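Local coordinates for protein fucose-specific lectin (Aleuria aurantia, PDB 6GKE) that binds L-fucose, with strongest preference for alpha-1,6-linked core fucose on glycoproteins, through sites between adjacent blades of a six-bladed beta-propeller, at residues A[3-8]-A[28-33]; A[59-64]-A[79-84]; A[12-17]-A[269-274]; A[66-71]-A[117-122]. The protein carries 1 engineered substitution. One frame throughout, in Å; residues are numbered along the deposited sequence. Where two conformers were deposited one is given.

Two contacts work within a blade of the propeller and two between blades. Contacts 1 and 2 are buried; each joins the segment leading into a first strand to the end of the second strand of the same blade or the turn after it, largely by backbone hydrogen bonds, with a serine hydroxyl taking one position. They touch each other and both reach the second subunit. Contacts 3 and 4, partly buried, set first strands of successive blades side by side, roughly parallel, and rely on side chains and, in each, one bridging water. Contact 3 is the more polar, contact 4 the more apolar. Strand 64-70 starts in contact 2 and runs through contact 4; its Thr67 touches Ile13 of contact 3.

Contact 1 of 4, residues A[3-8]-A[28-33]; sequences EFLYTS and QDLNGK. With EDO (1,2-ethanediol), chain I; EDO (1,2-ethanediol), chain B.
With OG anti to its backbone N (chi1 176°), Ser8 turns its hydroxyl oxygen to Gln28 and accepts that residue's backbone amide, Gln28 N to Ser8 OG 2.9 Å. CG is likewise anti to N in Leu5 (chi1 177°) and in Gln28, and these two side chains run next to each other in the same direction, Leu5 CD2 being 3.6 Å from Gln28 OE1. The carbonyl of Gln28 takes the amide of Leu5 in a nearly straight bond, Leu5 N to Gln28 O 3.0 Å (166° at the hydrogen). That oxygen also lies at the edge of the Phe4 ring, in its plane. Two residues before Leu5, Glu3 O receives a CH contact from Asp29 CA at 3.1 Å and a weak bond from Leu30 N. The segments carry two turns: a type II turn from Leu5 to Ser8, in the lead-in to the first strand of a propeller blade, and a type I turn from Asp29 to Gly32 that links the second and third strands of that blade. The side-chain amide of Gln28 reaches forward across the turn that follows it, NE2 giving a bond to Gly32 O at 3.0 Å and another to Lys58 O. Arg35 forms salt bridges with Glu3 OE1 and Asp29 OD2, which probably offsets the nearness of these two acids. Leu5 CD1 and Leu30 CD2 approach to 4.2 Å, and beside them Tyr6 N donates to an ethanediol, N to O2 2.8 Å. Leu5 and the Tyr6 ring both continue to the second subunit, packing on its Leu30 and stacking on its Tyr6 respectively.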
loop_
_atom_site.group_PDB
_atom_site.type_symbol
_atom_site.label_atom_id
_atom_site.label_comp_id
_atom_site.label_asym_id
_atom_site.label_seq_id
_atom_site.Cartn_x
_atom_site.Cartn_y
_atom_site.Cartn_z
ATOM N N GLU A 3 1.406 -4.770 -9.054
ATOM C CA GLU A 3 0.123 -5.327 -8.645
ATOM C C GLU A 3 0.230 -6.034 -7.287
ATOM O O GLU A 3 -0.707 -6.694 -6.869
ATOM C CB GLU A 3 -0.407 -6.206 -9.773
ATOM C CG GLU A 3 -0.630 -5.405 -11.042
ATOM C CD GLU A 3 -1.054 -6.213 -12.251
ATOM O OE1 GLU A 3 -0.528 -7.332 -12.436
ATOM O OE2 GLU A 3 -1.917 -5.716 -13.002
ATOM N N PHE A 4 1.352 -5.849 -6.582
ATOM C CA PHE A 4 1.551 -6.410 -5.239
ATOM C C PHE A 4 0.719 -5.609 -4.234
ATOM O O PHE A 4 0.943 -4.416 -4.063
ATOM C CB PHE A 4 3.041 -6.335 -4.909
ATOM C CG PHE A 4 3.566 -7.069 -3.696
ATOM C CD1 PHE A 4 2.817 -7.972 -2.948
ATOM C CD2 PHE A 4 4.892 -6.873 -3.342
ATOM C CE1 PHE A 4 3.386 -8.639 -1.871
ATOM C CE2 PHE A 4 5.453 -7.532 -2.260
ATOM C CZ PHE A 4 4.704 -8.426 -1.535
ATOM N N LEU A 5 -0.222 -6.270 -3.555
ATOM C CA LEU A 5 -1.045 -5.597 -2.567
ATOM C C LEU A 5 -0.169 -5.145 -1.394
ATOM O O LEU A 5 0.546 -5.942 -0.785
ATOM C CB LEU A 5 -2.133 -6.565 -2.103
ATOM C CG LEU A 5 -3.070 -6.062 -1.009
ATOM C CD1 LEU A 5 -3.990 -4.971 -1.536
ATOM C CD2 LEU A 5 -3.866 -7.236 -0.450
ATOM N N TYR A 6 -0.268 -3.864 -1.040
ATOM C CA TYR A 6 0.493 -3.335 0.089
ATOM C C TYR A 6 -0.050 -3.954 1.378
ATOM O O TYR A 6 -1.253 -3.900 1.621
ATOM C CB TYR A 6 0.416 -1.809 0.141
ATOM C CG TYR A 6 1.013 -1.196 1.380
ATOM C CD1 TYR A 6 2.328 -1.436 1.741
ATOM C CD2 TYR A 6 0.254 -0.374 2.193
ATOM C CE1 TYR A 6 2.880 -0.865 2.875
ATOM C CE2 TYR A 6 0.795 0.217 3.322
ATOM C CZ TYR A 6 2.107 -0.039 3.669
ATOM O OH TYR A 6 2.621 0.555 4.787
ATOM N N THR A 7 0.861 -4.512 2.175
ATOM C CA THR A 7 0.594 -5.274 3.421
ATOM C C THR A 7 -0.010 -6.650 3.120
ATOM O O THR A 7 -0.501 -7.323 4.027
ATOM C CB THR A 7 -0.184 -4.506 4.508
ATOM O OG1 THR A 7 -1.573 -4.375 4.208
ATOM C CG2 THR A 7 0.418 -3.147 4.782
ATOM N N SER A 8 0.129 -7.127 1.878
ATOM C CA SER A 8 -0.047 -8.546 1.595
ATOM C C SER A 8 0.846 -9.369 2.524
ATOM O O SER A 8 2.001 -9.019 2.757
ATOM C CB SER A 8 0.336 -8.841 0.168
ATOM O OG SER A 8 0.266 -10.225 -0.136
ATOM N N GLN A 28 -0.311 -11.731 -2.537
ATOM C CA GLN A 28 -1.635 -11.362 -2.992
ATOM C C GLN A 28 -1.555 -10.115 -3.871
ATOM O O GLN A 28 -0.773 -9.196 -3.616
ATOM C CB GLN A 28 -2.555 -11.132 -1.794
ATOM C CG GLN A 28 -4.029 -11.073 -2.154
ATOM C CD GLN A 28 -4.893 -11.208 -0.927
ATOM O OE1 GLN A 28 -4.578 -10.668 0.139
ATOM N NE2 GLN A 28 -5.994 -11.936 -1.064
ATOM N N ASP A 29 -2.411 -10.096 -4.893
ATOM C CA ASP A 29 -2.512 -8.971 -5.806
ATOM C C ASP A 29 -3.694 -8.075 -5.406
ATOM O O ASP A 29 -4.429 -8.334 -4.448
ATOM C CB ASP A 29 -2.552 -9.438 -7.264
ATOM C CG ASP A 29 -3.819 -10.141 -7.724
ATOM O OD1 ASP A 29 -4.875 -9.949 -7.087
ATOM O OD2 ASP A 29 -3.732 -10.872 -8.738
ATOM N N LEU A 30 -3.860 -6.981 -6.154
ATOM C CA LEU A 30 -4.869 -5.963 -5.828
ATOM C C LEU A 30 -6.294 -6.512 -5.941
ATOM O O LEU A 30 -7.207 -5.957 -5.328
ATOM C CB LEU A 30 -4.715 -4.763 -6.766
ATOM C CG LEU A 30 -3.363 -4.062 -6.719
ATOM C CD1 LEU A 30 -3.322 -2.944 -7.743
ATOM C CD2 LEU A 30 -3.069 -3.525 -5.331
ATOM N N ASN A 31 -6.463 -7.583 -6.725
ATOM C CA ASN A 31 -7.752 -8.218 -6.960
ATOM C C ASN A 31 -8.044 -9.327 -5.948
ATOM O O ASN A 31 -9.078 -9.977 -6.062
ATOM C CB ASN A 31 -7.830 -8.791 -8.374
ATOM C CG ASN A 31 -7.730 -7.714 -9.427
ATOM O OD1 ASN A 31 -8.353 -6.666 -9.293
ATOM N ND2 ASN A 31 -6.935 -7.951 -10.456
ATOM N N GLY A 32 -7.128 -9.575 -5.005
ATOM C CA GLY A 32 -7.305 -10.628 -4.008
ATOM C C GLY A 32 -6.822 -12.002 -4.456
ATOM O O GLY A 32 -6.937 -12.969 -3.698
ATOM N N LYS A 33 -6.286 -12.113 -5.677
ATOM C CA LYS A 33 -5.758 -13.394 -6.126
ATOM C C LYS A 33 -4.405 -13.654 -5.465
ATOM O O LYS A 33 -3.667 -12.728 -5.154
ATOM C CB LYS A 33 -5.598 -13.432 -7.645
ATOM C CG LYS A 33 -6.852 -13.107 -8.436
ATOM C CD LYS A 33 -8.039 -13.969 -8.104
ATOM C CE LYS A 33 -9.265 -13.552 -8.890
ATOM N NZ LYS A 33 -10.518 -14.054 -8.285
HETATM C C1 EDO I . -0.652 -0.387 -3.581
HETATM O O1 EDO I . 0.604 0.285 -3.573
HETATM C C2 EDO I . -0.763 -1.840 -3.117
HETATM O O2 EDO I . -2.005 -2.092 -2.373
HETATM C C1 EDO B . -3.145 -1.812 0.468
HETATM O O1 EDO B . -2.755 -1.531 1.810
HETATM C C2 EDO B . -3.605 -0.690 -0.463
HETATM O O2 EDO B . -3.138 -0.886 -1.842
#

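Contact 2 of 4, residues A[59-64]-A[79-84]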
loop_
_atom_site.group_PDB
_atom_site.type_symbol
_atom_site.label_atom_id
_atom_site.label_comp_id
_atom_site.label_asym_id
_atom_site.label_seq_id
_atom_site.Cartn_x
_atom_site.Cartn_y
_atom_site.Cartn_z
ATOM N N LEU A 59 -9.157 -10.279 0.846
ATOM C CA LEU A 59 -8.110 -9.276 0.774
ATOM C C LEU A 59 -7.380 -9.240 2.123
ATOM O O LEU A 59 -8.010 -9.274 3.175
ATOM C CB LEU A 59 -8.683 -7.906 0.399
ATOM C CG LEU A 59 -8.821 -7.625 -1.099
ATOM C CD1 LEU A 59 -7.463 -7.517 -1.775
ATOM C CD2 LEU A 59 -9.677 -8.651 -1.815
ATOM N N PHE A 60 -6.045 -9.173 2.064
ATOM C CA PHE A 60 -5.155 -9.135 3.245
ATOM C C PHE A 60 -5.189 -10.471 4.001
ATOM O O PHE A 60 -4.814 -10.533 5.166
ATOM C CB PHE A 60 -5.467 -7.938 4.156
ATOM C CG PHE A 60 -5.545 -6.637 3.400
ATOM C CD1 PHE A 60 -4.394 -5.954 3.048
ATOM C CD2 PHE A 60 -6.766 -6.113 3.002
ATOM C CE1 PHE A 60 -4.458 -4.780 2.315
ATOM C CE2 PHE A 60 -6.830 -4.932 2.279
ATOM C CZ PHE A 60 -5.676 -4.270 1.935
ATOM N N SER A 61 -5.557 -11.553 3.313
ATOM C CA SER A 61 -5.529 -12.880 3.896
ATOM C C SER A 61 -4.133 -13.210 4.402
ATOM O O SER A 61 -3.134 -12.957 3.721
ATOM C CB SER A 61 -5.916 -13.920 2.877
ATOM O OG SER A 61 -5.793 -15.241 3.395
ATOM N N PRO A 62 -4.018 -13.924 5.539
ATOM C CA PRO A 62 -2.739 -14.536 5.876
ATOM C C PRO A 62 -2.423 -15.646 4.862
ATOM O O PRO A 62 -3.321 -16.137 4.163
ATOM C CB PRO A 62 -2.978 -15.067 7.291
ATOM C CG PRO A 62 -4.449 -15.410 7.291
ATOM C CD PRO A 62 -5.089 -14.304 6.479
ATOM N N LEU A 63 -1.142 -16.017 4.783
ATOM C CA LEU A 63 -0.658 -17.045 3.862
ATOM C C LEU A 63 0.389 -17.903 4.572
ATOM O O LEU A 63 1.151 -17.420 5.411
ATOM C CB LEU A 63 -0.004 -16.429 2.623
ATOM C CG LEU A 63 -0.906 -15.623 1.693
ATOM C CD1 LEU A 63 -0.071 -14.945 0.615
ATOM C CD2 LEU A 63 -1.989 -16.487 1.062
ATOM N N ALA A 64 0.455 -19.172 4.163
ATOM C CA ALA A 64 1.540 -20.072 4.527
ATOM C C ALA A 64 1.660 -21.109 3.412
ATOM O O ALA A 64 0.712 -21.308 2.660
ATOM C CB ALA A 64 1.293 -20.722 5.873
ATOM N N TYR A 79 -1.885 -22.193 2.170
ATOM C CA TYR A 79 -2.953 -21.953 3.141
ATOM C C TYR A 79 -3.295 -20.468 3.161
ATOM O O TYR A 79 -2.421 -19.612 3.047
ATOM C CB TYR A 79 -2.540 -22.474 4.525
ATOM C CG TYR A 79 -2.293 -23.954 4.448
ATOM C CD1 TYR A 79 -3.364 -24.822 4.345
ATOM C CD2 TYR A 79 -1.017 -24.481 4.322
ATOM C CE1 TYR A 79 -3.184 -26.179 4.142
ATOM C CE2 TYR A 79 -0.815 -25.838 4.120
ATOM C CZ TYR A 79 -1.903 -26.686 4.012
ATOM O OH TYR A 79 -1.701 -28.012 3.750
ATOM N N CYS A 80 -4.593 -20.200 3.316
ATOM C CA CYS A 80 -5.125 -18.855 3.291
ATOM C C CYS A 80 -6.488 -18.878 3.980
ATOM O O CYS A 80 -6.883 -19.898 4.538
ATOM C CB CYS A 80 -5.213 -18.349 1.857
ATOM S SG CYS A 80 -6.377 -19.293 0.838
ATOM N N VAL A 81 -7.204 -17.754 3.944
ATOM C CA VAL A 81 -8.503 -17.601 4.535
ATOM C C VAL A 81 -9.468 -17.053 3.461
ATOM O O VAL A 81 -9.088 -16.104 2.769
ATOM C CB VAL A 81 -8.329 -16.675 5.758
ATOM C CG1 VAL A 81 -9.646 -16.389 6.443
ATOM C CG2 VAL A 81 -7.331 -17.247 6.762
ATOM N N ASN A 82 -10.695 -17.573 3.377
ATOM C CA ASN A 82 -11.672 -17.044 2.434
ATOM C C ASN A 82 -12.410 -15.852 3.062
ATOM O O ASN A 82 -12.096 -15.402 4.160
ATOM C CB ASN A 82 -12.577 -18.159 1.905
ATOM C CG ASN A 82 -13.615 -18.646 2.892
ATOM O OD1 ASN A 82 -13.783 -18.086 3.974
ATOM N ND2 ASN A 82 -14.321 -19.703 2.520
ATOM N N LYS A 83 -13.417 -15.331 2.359
ATOM C CA LYS A 83 -14.093 -14.103 2.773
ATOM C C LYS A 83 -14.998 -14.333 3.980
ATOM O O LYS A 83 -15.456 -13.372 4.581
ATOM C CB LYS A 83 -14.885 -13.493 1.620
ATOM C CG LYS A 83 -13.991 -12.713 0.676
ATOM C CD LYS A 83 -14.697 -12.212 -0.539
ATOM C CE LYS A 83 -13.756 -11.501 -1.483
ATOM N NZ LYS A 83 -14.474 -11.073 -2.705
ATOM N N ASP A 84 -15.232 -15.605 4.331
ATOM C CA ASP A 84 -15.973 -15.974 5.542
ATOM C C ASP A 84 -15.012 -16.379 6.670
ATOM O O ASP A 84 -15.441 -16.937 7.679
ATOM C CB ASP A 84 -16.984 -17.076 5.230
ATOM C CG ASP A 84 -18.088 -16.603 4.299
ATOM O OD1 ASP A 84 -18.638 -15.519 4.554
ATOM O OD2 ASP A 84 -18.365 -17.307 3.313
#
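Ala64 and Tyr79 form an antiparallel hydrogen-bonded pair where the first two strands of the second propeller blade come together. Both backbone bonds of the pair are made: Tyr79 N to Ala64 O at 2.8 Å, close to straight (167° at the hydrogen), and Ala64 N to Tyr79 O at 3.1 Å. The two CB atoms lie on the same face of the sheet, 4.4 Å apart. Tyr79 has CG anti to its carbonyl carbon (chi1 -61°); beyond it, the ring lies close to Arg77 and Glu89 of a fucose site, and its hydroxyl is hydrogen-bonded to Glu89. The bond is consistent with a second-shell role in positioning this fucose-binding acid, with a bound fucose about 4 Å from the tyrosine side chain. Tyr79 O has a second neighbour, a CH contact from Leu63 CA at 3.2 Å, and Cys80 CA makes a similar one to Pro62 O. Leu63 also lays CD2 against Cys80 CB, and both side chains rest on Ile34 of the preceding blade.

Val81, the third large contributor, meets the chain just ahead of the strand. Its CG2 lies against CG and CD of the Pro62 ring, the two side chains crossing at a slant, although a second conformer of Val81 leaves the exact closeness uncertain. Where a backbone carbonyl might be expected, a hydroxyl takes the valine amide, Val81 N to Ser61 OG 2.9 Å, and Ser61 OG in turn donates to Pro62 O, 2.7 Å away.

Contact 3 of 4, residues A[12-17]-A[269-274]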
loop_
_atom_site.group_PDB
_atom_site.type_symbol
_atom_site.label_atom_id
_atom_site.label_comp_id
_atom_site.label_asym_id
_atom_site.label_seq_id
_atom_site.Cartn_x
_atom_site.Cartn_y
_atom_site.Cartn_z
ATOM N N ALA A 12 6.690 -18.641 1.243
ATOM C CA ALA A 12 7.785 -19.042 0.375
ATOM C C ALA A 12 8.215 -20.477 0.671
ATOM O O ALA A 12 8.188 -20.922 1.815
ATOM C CB ALA A 12 8.948 -18.101 0.543
ATOM N N ILE A 13 8.672 -21.152 -0.387
ATOM C CA ILE A 13 9.163 -22.528 -0.329
ATOM C C ILE A 13 10.411 -22.639 -1.212
ATOM O O ILE A 13 10.647 -21.819 -2.101
ATOM C CB ILE A 13 8.086 -23.542 -0.768
ATOM C CG1 ILE A 13 7.583 -23.235 -2.183
ATOM C CG2 ILE A 13 6.957 -23.613 0.252
ATOM C CD1 ILE A 13 6.643 -24.261 -2.773
ATOM N N SER A 14 11.180 -23.698 -0.969
ATOM C CA SER A 14 12.409 -23.955 -1.697
ATOM C C SER A 14 12.683 -25.457 -1.664
ATOM O O SER A 14 12.386 -26.109 -0.658
ATOM C CB SER A 14 13.556 -23.178 -1.077
ATOM O OG SER A 14 14.775 -23.318 -1.792
ATOM N N TRP A 15 13.271 -25.984 -2.739
ATOM C CA TRP A 15 13.724 -27.363 -2.739
ATOM C C TRP A 15 14.959 -27.506 -3.624
ATOM O O TRP A 15 15.147 -26.777 -4.590
ATOM C CB TRP A 15 12.615 -28.348 -3.139
ATOM C CG TRP A 15 12.085 -28.220 -4.534
ATOM C CD1 TRP A 15 12.451 -28.948 -5.629
ATOM C CD2 TRP A 15 11.027 -27.351 -4.975
ATOM N NE1 TRP A 15 11.712 -28.577 -6.717
ATOM C CE2 TRP A 15 10.829 -27.601 -6.350
ATOM C CE3 TRP A 15 10.242 -26.369 -4.355
ATOM C CZ2 TRP A 15 9.883 -26.911 -7.108
ATOM C CZ3 TRP A 15 9.308 -25.687 -5.104
ATOM C CH2 TRP A 15 9.128 -25.960 -6.462
ATOM N N ALA A 16 15.796 -28.479 -3.265
ATOM C CA ALA A 16 16.978 -28.814 -4.038
ATOM C C ALA A 16 16.557 -29.451 -5.369
ATOM O O ALA A 16 15.597 -30.205 -5.409
ATOM C CB ALA A 16 17.859 -29.734 -3.234
ATOM N N ALA A 17 17.279 -29.116 -6.447
ATOM C CA ALA A 17 16.995 -29.617 -7.793
ATOM C C ALA A 17 18.286 -29.631 -8.622
ATOM O O ALA A 17 19.115 -28.720 -8.538
ATOM C CB ALA A 17 15.920 -28.783 -8.448
ATOM N N ASN A 269 12.382 -19.092 3.285
ATOM C CA ASN A 269 12.520 -20.451 2.810
ATOM C C ASN A 269 13.966 -20.903 3.018
ATOM O O ASN A 269 14.854 -20.107 3.322
ATOM C CB ASN A 269 12.038 -20.616 1.362
ATOM C CG ASN A 269 12.915 -19.930 0.334
ATOM O OD1 ASN A 269 14.103 -19.719 0.563
ATOM N ND2 ASN A 269 12.360 -19.615 -0.826
ATOM N N SER A 270 14.167 -22.210 2.870
ATOM C CA SER A 270 15.486 -22.787 2.932
ATOM C C SER A 270 15.456 -24.156 2.260
ATOM O O SER A 270 14.441 -24.841 2.250
ATOM C CB SER A 270 16.027 -22.870 4.353
ATOM O OG SER A 270 15.306 -23.801 5.150
ATOM N N SER A 271 16.617 -24.556 1.749
ATOM C CA SER A 271 16.837 -25.904 1.274
ATOM C C SER A 271 18.344 -26.113 1.129
ATOM O O SER A 271 19.131 -25.171 1.245
ATOM C CB SER A 271 16.081 -26.206 -0.014
ATOM O OG SER A 271 16.412 -25.307 -1.060
ATOM N N GLY A 272 18.745 -27.358 0.891
ATOM C CA GLY A 272 20.154 -27.668 0.799
ATOM C C GLY A 272 20.855 -27.523 2.141
ATOM O O GLY A 272 20.277 -27.807 3.185
ATOM N N ASN A 273 22.120 -27.099 2.101
ATOM C CA ASN A 273 22.944 -27.018 3.319
ATOM C C ASN A 273 24.004 -25.929 3.139
ATOM O O ASN A 273 25.190 -26.230 3.088
ATOM C CB ASN A 273 23.526 -28.388 3.706
ATOM C CG ASN A 273 23.984 -29.199 2.517
ATOM O OD1 ASN A 273 24.966 -28.853 1.864
ATOM N ND2 ASN A 273 23.273 -30.274 2.224
ATOM N N ILE A 274 23.600 -24.647 3.091
ATOM C CA ILE A 274 22.233 -24.173 3.250
ATOM C C ILE A 274 22.040 -22.953 2.346
ATOM O O ILE A 274 22.932 -22.117 2.216
ATOM C CB ILE A 274 21.918 -23.830 4.725
ATOM C CG1 ILE A 274 20.425 -23.588 4.965
ATOM C CG2 ILE A 274 22.750 -22.650 5.214
ATOM C CD1 ILE A 274 19.537 -24.788 4.715
HETATM O O HOH W 1 13.083 -27.177 2.396
#
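The hydroxyl of Ser14 is gripped from several directions: it is hydrogen-bonded to Ser271, OG to OG 2.7 Å, to Arg21 NE and, weakly, to Gln22 O. Ser14 has OG anti to its backbone N (chi1 -176°), which carries the oxygen toward the neighbouring strand, where Ser271 CB also approaches it at 3.6 Å. Asn269 covers the other flank of Ser14. Its CG lies 3.6 Å from Ser14 CB, and its CB rests on the backbone of Ile13, 3.7 Å from Ile13 C. The amide nitrogen makes a weak, bent bond to the chain, Asn269 ND2 to Ile13 O 3.1 Å (121° at the hydrogen), its stronger partner being Gln23 OE1. One water bridges the two backbones, giving a bond of 2.7 Å to Ser270 O and a long, weak one to Ser14 O. The strands run almost parallel, 8° apart, but are joined by polar side chains and this water, without the backbone pairing of a continuous sheet. Here the ring of the propeller closes, the first strand of the first blade lying against that of the sixth. Within its own sheet strand 12-15 pairs with strand 22-28, while on the flank away from strand 269-271 Ile13 and Trp15 pack on strand 64-70 of the second blade; strand 269-271 touches strand 213-219 through Ser270 and leads to Ile274, which contacts a fucose.

Contact 4 of 4, residues A[66-71]-A[117-122]; sequences VTWKSA and ALQWGG
Gln119 reaches across Val66 and ends with its amide against Trp68, crossing each of these side chains at about a right angle. Its CB touches Val66 CB at 3.9 Å. CG comes to 3.9 Å from Trp68 CE3, and there the chain bends (chi2 -79°), placing CD 4.1 Å from Trp68 CB and CE3. The amide plane is turned 26° from the indole plane. NE2 lies 3.8 Å from Trp68 CB, while OE1 sits above one ring face, offset toward the rim. This oxygen accepts Gly122 N at 2.8 Å, in the carbonyl plane on a lone pair, and a weak bond from Asn129 N. The turn held this way brings Gly122 CA to 3.7 Å from Trp68 CD1. At the other end Val66 CG1 packs on Ala117 CB. These are first strands of the second and third propeller blades, and Trp68 lies about 4 Å from a bound fucose. A water accepts from Lys69 N and donates to Gly122 O. The blades therefore meet mainly by van der Waals contact, with the glutamine carbonyl satisfied inside its own blade and water making the polar link between the two.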
loop_
_atom_site.group_PDB
_atom_site.type_symbol
_atom_site.label_atom_id
_atom_site.label_comp_id
_atom_site.label_asym_id
_atom_site.label_seq_id
_atom_site.Cartn_x
_atom_site.Cartn_y
_atom_site.Cartn_z
ATOM N N VAL A 66 3.809 -25.036 2.152
ATOM C CA VAL A 66 4.751 -26.151 2.320
ATOM C C VAL A 66 4.882 -26.904 0.995
ATOM O O VAL A 66 4.028 -26.795 0.114
ATOM C CB VAL A 66 4.316 -27.121 3.434
ATOM C CG1 VAL A 66 4.311 -26.446 4.795
ATOM C CG2 VAL A 66 2.964 -27.762 3.147
ATOM N N THR A 67 5.944 -27.708 0.894
ATOM C CA THR A 67 6.197 -28.496 -0.300
ATOM C C THR A 67 6.929 -29.788 0.067
ATOM O O THR A 67 7.642 -29.856 1.063
ATOM C CB THR A 67 6.992 -27.677 -1.325
ATOM O OG1 THR A 67 7.093 -28.371 -2.571
ATOM C CG2 THR A 67 8.394 -27.348 -0.859
ATOM N N TRP A 68 6.749 -30.798 -0.778
ATOM C CA TRP A 68 7.504 -32.044 -0.721
ATOM C C TRP A 68 7.429 -32.684 -2.109
ATOM O O TRP A 68 6.629 -32.260 -2.944
ATOM C CB TRP A 68 6.988 -32.993 0.376
ATOM C CG TRP A 68 5.615 -33.537 0.115
ATOM C CD1 TRP A 68 5.290 -34.748 -0.422
ATOM C CD2 TRP A 68 4.365 -32.867 0.362
ATOM N NE1 TRP A 68 3.932 -34.876 -0.526
ATOM C CE2 TRP A 68 3.338 -33.738 -0.056
ATOM C CE3 TRP A 68 4.010 -31.623 0.899
ATOM C CZ2 TRP A 68 1.990 -33.400 0.030
ATOM C CZ3 TRP A 68 2.675 -31.290 0.992
ATOM C CH2 TRP A 68 1.681 -32.168 0.558
ATOM N N LYS A 69 8.264 -33.696 -2.340
ATOM C CA LYS A 69 8.245 -34.414 -3.598
ATOM C C LYS A 69 7.478 -35.727 -3.410
ATOM O O LYS A 69 7.629 -36.409 -2.415
ATOM C CB LYS A 69 9.672 -34.647 -4.099
ATOM C CG LYS A 69 9.757 -35.263 -5.486
ATOM C CD LYS A 69 11.126 -35.133 -6.123
ATOM C CE LYS A 69 12.261 -35.548 -5.210
ATOM N NZ LYS A 69 13.560 -35.588 -5.925
ATOM N N SER A 70 6.625 -36.046 -4.382
ATOM C CA SER A 70 5.808 -37.246 -4.347
ATOM C C SER A 70 5.949 -37.994 -5.666
ATOM O O SER A 70 6.554 -37.506 -6.615
ATOM C CB SER A 70 4.366 -36.897 -4.127
ATOM O OG SER A 70 3.794 -36.389 -5.324
ATOM N N ALA A 71 5.319 -39.161 -5.731
ATOM C CA ALA A 71 5.360 -39.945 -6.940
ATOM C C ALA A 71 4.682 -39.207 -8.109
ATOM O O ALA A 71 4.994 -39.501 -9.264
ATOM C CB ALA A 71 4.748 -41.305 -6.696
ATOM N N ALA A 117 2.767 -22.937 8.614
ATOM C CA ALA A 117 2.620 -24.338 8.312
ATOM C C ALA A 117 3.995 -24.992 8.273
ATOM O O ALA A 117 4.997 -24.350 7.968
ATOM C CB ALA A 117 1.883 -24.551 7.008
ATOM N N LEU A 118 4.001 -26.293 8.566
ATOM C CA LEU A 118 5.188 -27.114 8.415
ATOM C C LEU A 118 4.782 -28.469 7.834
ATOM O O LEU A 118 3.607 -28.841 7.818
ATOM C CB LEU A 118 5.933 -27.257 9.750
ATOM C CG LEU A 118 5.175 -27.900 10.915
ATOM C CD1 LEU A 118 5.031 -29.411 10.768
ATOM C CD2 LEU A 118 5.872 -27.579 12.232
ATOM N N GLN A 119 5.786 -29.206 7.365
ATOM C CA GLN A 119 5.580 -30.525 6.822
ATOM C C GLN A 119 6.831 -31.356 7.096
ATOM O O GLN A 119 7.941 -30.837 7.037
ATOM C CB GLN A 119 5.293 -30.442 5.321
ATOM C CG GLN A 119 4.893 -31.758 4.666
ATOM C CD GLN A 119 5.997 -32.740 4.344
ATOM O OE1 GLN A 119 5.759 -33.947 4.331
ATOM N NE2 GLN A 119 7.195 -32.248 4.047
ATOM N N TRP A 120 6.637 -32.651 7.347
ATOM C CA TRP A 120 7.764 -33.584 7.334
ATOM C C TRP A 120 7.301 -34.940 6.809
ATOM O O TRP A 120 6.152 -35.335 6.973
ATOM C CB TRP A 120 8.416 -33.755 8.719
ATOM C CG TRP A 120 7.736 -34.799 9.549
ATOM C CD1 TRP A 120 8.021 -36.133 9.568
ATOM C CD2 TRP A 120 6.591 -34.623 10.401
ATOM N NE1 TRP A 120 7.146 -36.799 10.379
ATOM C CE2 TRP A 120 6.261 -35.899 10.912
ATOM C CE3 TRP A 120 5.829 -33.519 10.803
ATOM C CZ2 TRP A 120 5.203 -36.096 11.795
ATOM C CZ3 TRP A 120 4.782 -33.719 11.678
ATOM C CH2 TRP A 120 4.476 -34.990 12.163
ATOM N N GLY A 121 8.256 -35.656 6.222
ATOM C CA GLY A 121 8.102 -37.059 5.912
ATOM C C GLY A 121 7.720 -37.344 4.468
ATOM O O GLY A 121 8.019 -38.422 3.958
ATOM N N GLY A 122 7.032 -36.414 3.805
ATOM C CA GLY A 122 6.532 -36.693 2.467
ATOM C C GLY A 122 7.664 -36.924 1.484
ATOM O O GLY A 122 8.621 -36.156 1.432
HETATM O O HOH W 2 10.185 -34.862 -0.458
#